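Local atomic coordinates of pectinesterase (Sitophilus oryzae, PDB entry 4PMH), a protein that catalyses the hydrolysis of methyl esters in pectin, releasing methanol, and probably serves the weevil in digesting plant cell walls. Residues 14-17 / 18-22; 300-304 / 305-309. All coordinates share one frame; numbering follows the deposited sequence.

Contact 1: residues 14-17 / 18-22; sequences TASE and SNYFT
Ser18 turns its hydroxyl back along the chain onto Ala15, one turn earlier in the short helix 15-18. With OG placed between the backbone N and the carbonyl carbon (chi1 75°), the hydroxyl donates to the carbonyl oxygen; the OG to Ala15 O distance of 2.5 Å is very short, and its exact value deserves caution. The backbone N of Ser18 also reaches Thr14 O at 2.9 Å, so this buried residue grips two successive carbonyls. The start of the helix is closed by a capping box: Glu17 N donates to Thr14 OG1 (3.0 Å), and Thr14 N returns an almost straight bond to Glu17 OE1 (2.9 Å, 171° at the hydrogen). The same carboxylate oxygen forms a salt bridge with Arg346, which would favour its charged form.

A type I turn runs from Ser18 to Phe21. Glu17 O accepts from Tyr20 N at 3.0 Å, the donor lying above the carbonyl plane, and also meets Phe21 CD2 at 3.2 Å. The solvent side is looser. There Ser16 O sits over the centre of one face of the Tyr20 ring, 3.9 Å from Tyr20 CZ, while Ala15, Ser16 and Asn19 are exposed.

Below this exposed side, the stretch packs against the last strands of the long parallel sheet: Ser18 and Ala15 touch Tyr359 of strand 355-359, Phe21 rests on Gln311 and Ile313 of strand 311-315, and Thr22 caps the next helix, 23-27, through Thr25 N.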
loop_
_atom_site.group_PDB
_atom_site.type_symbol
_atom_site.label_atom_id
_atom_site.label_comp_id
_atom_site.label_asym_id
_atom_site.label_seq_id
_atom_site.Cartn_x
_atom_site.Cartn_y
_atom_site.Cartn_z
ATOM N N THR A 14 -7.745 -7.152 -23.790
ATOM C CA THR A 14 -7.967 -8.313 -24.631
ATOM C C THR A 14 -7.235 -9.501 -24.056
ATOM O O THR A 14 -6.293 -9.338 -23.273
ATOM C CB THR A 14 -7.481 -8.066 -26.067
ATOM O OG1 THR A 14 -6.053 -7.917 -26.095
ATOM C CG2 THR A 14 -8.126 -6.816 -26.647
ATOM N N ALA A 15 -7.623 -10.699 -24.481
ATOM C CA ALA A 15 -6.918 -11.913 -24.055
ATOM C C ALA A 15 -5.427 -11.846 -24.347
ATOM O O ALA A 15 -4.595 -12.323 -23.564
ATOM C CB ALA A 15 -7.532 -13.145 -24.709
ATOM N N SER A 16 -5.084 -11.264 -25.484
ATOM C CA SER A 16 -3.691 -11.153 -25.924
ATOM C C SER A 16 -2.917 -10.174 -25.028
ATOM O O SER A 16 -1.838 -10.474 -24.524
ATOM C CB SER A 16 -3.690 -10.657 -27.377
ATOM O OG SER A 16 -2.408 -10.713 -27.930
ATOM N N GLU A 17 -3.484 -8.990 -24.865
ATOM C CA GLU A 17 -2.962 -7.999 -23.919
ATOM C C GLU A 17 -2.739 -8.555 -22.496
ATOM O O GLU A 17 -1.714 -8.257 -21.855
ATOM C CB GLU A 17 -3.918 -6.816 -23.879
ATOM C CG GLU A 17 -3.808 -5.896 -25.087
ATOM C CD GLU A 17 -4.891 -4.832 -25.108
ATOM O OE1 GLU A 17 -5.918 -5.017 -24.422
ATOM O OE2 GLU A 17 -4.763 -3.818 -25.835
ATOM N N SER A 18 -3.686 -9.369 -22.016
ATOM C CA SER A 18 -3.592 -9.975 -20.681
ATOM C C SER A 18 -2.312 -10.761 -20.468
ATOM O O SER A 18 -1.792 -10.782 -19.363
ATOM C CB SER A 18 -4.806 -10.869 -20.365
ATOM O OG SER A 18 -4.751 -12.108 -21.055
ATOM N N ASN A 19 -1.787 -11.391 -21.526
ATOM C CA ASN A 19 -0.551 -12.184 -21.403
ATOM C C ASN A 19 0.688 -11.344 -21.032
ATOM O O ASN A 19 1.701 -11.895 -20.584
ATOM C CB ASN A 19 -0.261 -12.984 -22.695
ATOM C CG ASN A 19 -1.339 -13.996 -23.029
ATOM O OD1 ASN A 19 -1.903 -13.986 -24.133
ATOM N ND2 ASN A 19 -1.631 -14.883 -22.088
ATOM N N TYR A 20 0.620 -10.024 -21.208
ATOM C CA TYR A 20 1.736 -9.162 -20.822
ATOM C C TYR A 20 1.688 -8.798 -19.339
ATOM O O TYR A 20 2.610 -8.149 -18.848
ATOM C CB TYR A 20 1.785 -7.871 -21.649
ATOM C CG TYR A 20 1.605 -8.085 -23.136
ATOM C CD1 TYR A 20 2.203 -9.175 -23.793
ATOM C CD2 TYR A 20 0.830 -7.203 -23.891
ATOM C CE1 TYR A 20 2.022 -9.378 -25.154
ATOM C CE2 TYR A 20 0.649 -7.394 -25.249
ATOM C CZ TYR A 20 1.248 -8.474 -25.881
ATOM O OH TYR A 20 1.050 -8.649 -27.242
ATOM N N PHE A 21 0.624 -9.198 -18.639
ATOM C CA PHE A 21 0.420 -8.781 -17.247
ATOM C C PHE A 21 0.109 -9.957 -16.373
ATOM O O PHE A 21 -1.035 -10.395 -16.269
ATOM C CB PHE A 21 -0.703 -7.761 -17.185
ATOM C CG PHE A 21 -0.455 -6.578 -18.041
ATOM C CD1 PHE A 21 0.446 -5.603 -17.648
ATOM C CD2 PHE A 21 -1.082 -6.463 -19.275
ATOM C CE1 PHE A 21 0.677 -4.498 -18.443
ATOM C CE2 PHE A 21 -0.846 -5.371 -20.084
ATOM C CZ PHE A 21 0.034 -4.387 -19.671
ATOM N N THR A 22 1.150 -10.458 -15.729
ATOM C CA THR A 22 1.089 -11.656 -14.930
ATOM C C THR A 22 2.019 -11.422 -13.733
ATOM O O THR A 22 2.824 -10.481 -13.748
ATOM C CB THR A 22 1.603 -12.876 -15.729
ATOM O OG1 THR A 22 3.015 -12.742 -15.932
ATOM C CG2 THR A 22 0.917 -12.973 -17.074
#

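Contact 2: residues 300-304 / 305-309; sequences SAYVP and GTSPN
Val303 and Ser307 bind each other twice across a type II beta turn, with Pro304 and Gly305 at its two central positions, in a loop of the right-handed parallel beta-helix. Val303 N donates to Ser307 OG at 2.8 Å in a nearly straight bond (169°). The serine hydroxyl gets there because OG stands anti to its own carbonyl carbon, beside the backbone N (chi1 -55°). In return, Val303 O accepts from Ser307 N at 2.8 Å, in the carbonyl plane, and from Thr306 N at 3.0 Å, above that plane. On the outer side Val303 CG1 lies alongside Thr306 CB. The positive phi of Gly305 leaves no room for a CB, which would run into Pro304 O.

Around this pairing, the Tyr302 ring passes beside Ser307, its CD1 3.5 Å from Ser307 CB, and presents its edge to Pro308 O, 3.3 Å from CE1. The Tyr302 and Asn309 side chains cross at about a right angle, ring and amide planes 68° apart; Tyr302 OH hydrogen-bonds Asp351 O. Between this hydroxyl and one side of the turn, a water donates to Tyr302 OH and to Ser307 O and accepts from Gly305 N at 2.9 Å. Cutting Tyr302 back to an alanine would probably open a gap beside Ser307 CB and Pro308 O and leave Asp351 O without this partner.

Farther out, the side chain of Pro308 lies about 7 Å from that of Trp292, a probable substrate-binding residue. Arg336 forms a cation-pi contact with Tyr302 and binds Asn309 OD1, while Asn309 ND2 is bonded to Asp351 OD1 and Tyr353 O.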
loop_
_atom_site.group_PDB
_atom_site.type_symbol
_atom_site.label_atom_id
_atom_site.label_comp_id
_atom_site.label_asym_id
_atom_site.label_seq_id
_atom_site.Cartn_x
_atom_site.Cartn_y
_atom_site.Cartn_z
ATOM N N SER A 300 -4.376 21.525 -15.877
ATOM C CA SER A 300 -3.550 22.314 -16.802
ATOM C C SER A 300 -2.064 21.988 -16.740
ATOM O O SER A 300 -1.357 22.187 -17.729
ATOM C CB SER A 300 -3.701 23.819 -16.539
ATOM O OG SER A 300 -5.048 24.213 -16.702
ATOM N N ALA A 301 -1.592 21.508 -15.594
ATOM C CA ALA A 301 -0.157 21.269 -15.402
ATOM C C ALA A 301 0.300 19.861 -15.776
ATOM O O ALA A 301 1.492 19.561 -15.700
ATOM C CB ALA A 301 0.240 21.591 -13.971
ATOM N N TYR A 302 -0.633 19.013 -16.193
ATOM C CA TYR A 302 -0.309 17.628 -16.558
ATOM C C TYR A 302 0.454 17.556 -17.891
ATOM O O TYR A 302 -0.012 18.048 -18.922
ATOM C CB TYR A 302 -1.582 16.759 -16.608
ATOM C CG TYR A 302 -1.308 15.312 -16.955
ATOM C CD1 TYR A 302 -0.864 14.407 -16.002
ATOM C CD2 TYR A 302 -1.478 14.860 -18.248
ATOM C CE1 TYR A 302 -0.602 13.077 -16.336
ATOM C CE2 TYR A 302 -1.212 13.556 -18.585
ATOM C CZ TYR A 302 -0.772 12.670 -17.623
ATOM O OH TYR A 302 -0.533 11.366 -18.004
ATOM N N VAL A 303 1.639 16.950 -17.840
ATOM C CA VAL A 303 2.487 16.746 -18.995
ATOM C C VAL A 303 2.578 15.245 -19.308
ATOM O O VAL A 303 3.284 14.509 -18.610
ATOM C CB VAL A 303 3.908 17.297 -18.741
ATOM C CG1 VAL A 303 4.781 17.133 -19.975
ATOM C CG2 VAL A 303 3.837 18.765 -18.344
ATOM N N PRO A 304 1.852 14.787 -20.347
ATOM C CA PRO A 304 1.874 13.368 -20.744
ATOM C C PRO A 304 3.282 12.888 -21.049
ATOM O O PRO A 304 3.987 13.538 -21.821
ATOM C CB PRO A 304 1.008 13.323 -22.011
ATOM C CG PRO A 304 0.169 14.553 -21.972
ATOM C CD PRO A 304 0.892 15.583 -21.145
ATOM N N GLY A 305 3.698 11.791 -20.421
ATOM C CA GLY A 305 5.069 11.278 -20.553
ATOM C C GLY A 305 6.065 11.770 -19.508
ATOM O O GLY A 305 7.140 11.191 -19.365
ATOM N N THR A 306 5.719 12.837 -18.780
ATOM C CA THR A 306 6.571 13.375 -17.725
ATOM C C THR A 306 5.866 13.290 -16.357
ATOM O O THR A 306 6.466 12.801 -15.383
ATOM C CB THR A 306 6.993 14.828 -18.045
ATOM O OG1 THR A 306 7.739 14.853 -19.273
ATOM C CG2 THR A 306 7.840 15.417 -16.938
ATOM N N SER A 307 4.616 13.762 -16.284
ATOM C CA SER A 307 3.814 13.658 -15.064
ATOM C C SER A 307 3.526 12.193 -14.730
ATOM O O SER A 307 3.558 11.351 -15.621
ATOM C CB SER A 307 2.513 14.439 -15.185
ATOM O OG SER A 307 2.749 15.794 -15.538
ATOM N N PRO A 308 3.270 11.885 -13.440
ATOM C CA PRO A 308 2.888 10.520 -13.089
ATOM C C PRO A 308 1.642 10.127 -13.842
ATOM O O PRO A 308 0.819 10.995 -14.172
ATOM C CB PRO A 308 2.553 10.599 -11.595
ATOM C CG PRO A 308 3.146 11.859 -11.096
ATOM C CD PRO A 308 3.275 12.784 -12.269
ATOM N N ASN A 309 1.510 8.844 -14.143
ATOM C CA ASN A 309 0.285 8.361 -14.712
ATOM C C ASN A 309 0.014 6.962 -14.198
ATOM O O ASN A 309 0.461 5.953 -14.775
ATOM C CB ASN A 309 0.318 8.440 -16.244
ATOM C CG ASN A 309 -1.049 8.255 -16.870
ATOM O OD1 ASN A 309 -2.102 8.600 -16.291
ATOM N ND2 ASN A 309 -1.041 7.689 -18.071
HETATM O O HOH W 1 2.254 11.081 -18.020
HETATM O O HOH W 2 6.946 13.920 -21.752
#

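Overall arrangement
Contacts 1 and 2 are both partly buried local folds of the chain near the periphery, their centres 26 Å apart and their nearest atoms about 11 Å apart. Strand 311-315 relates them: residues 18-22 pack on its side chains, whereas residues 305-309 lead into it. In each, two residues are buried, Ser18 and Phe21 in contact 1, Ser307 and Asn309 in contact 2. Both use a serine hydroxyl, donating to a carbonyl in contact 1 and accepting from a backbone N in contact 2. Contact 1 is a short capped helix running into a turn, covering the sheet far from the annotated sites. Contact 2 is a proline-glycine turn with bridging waters and a polar network, closer to the probable substrate-binding residues.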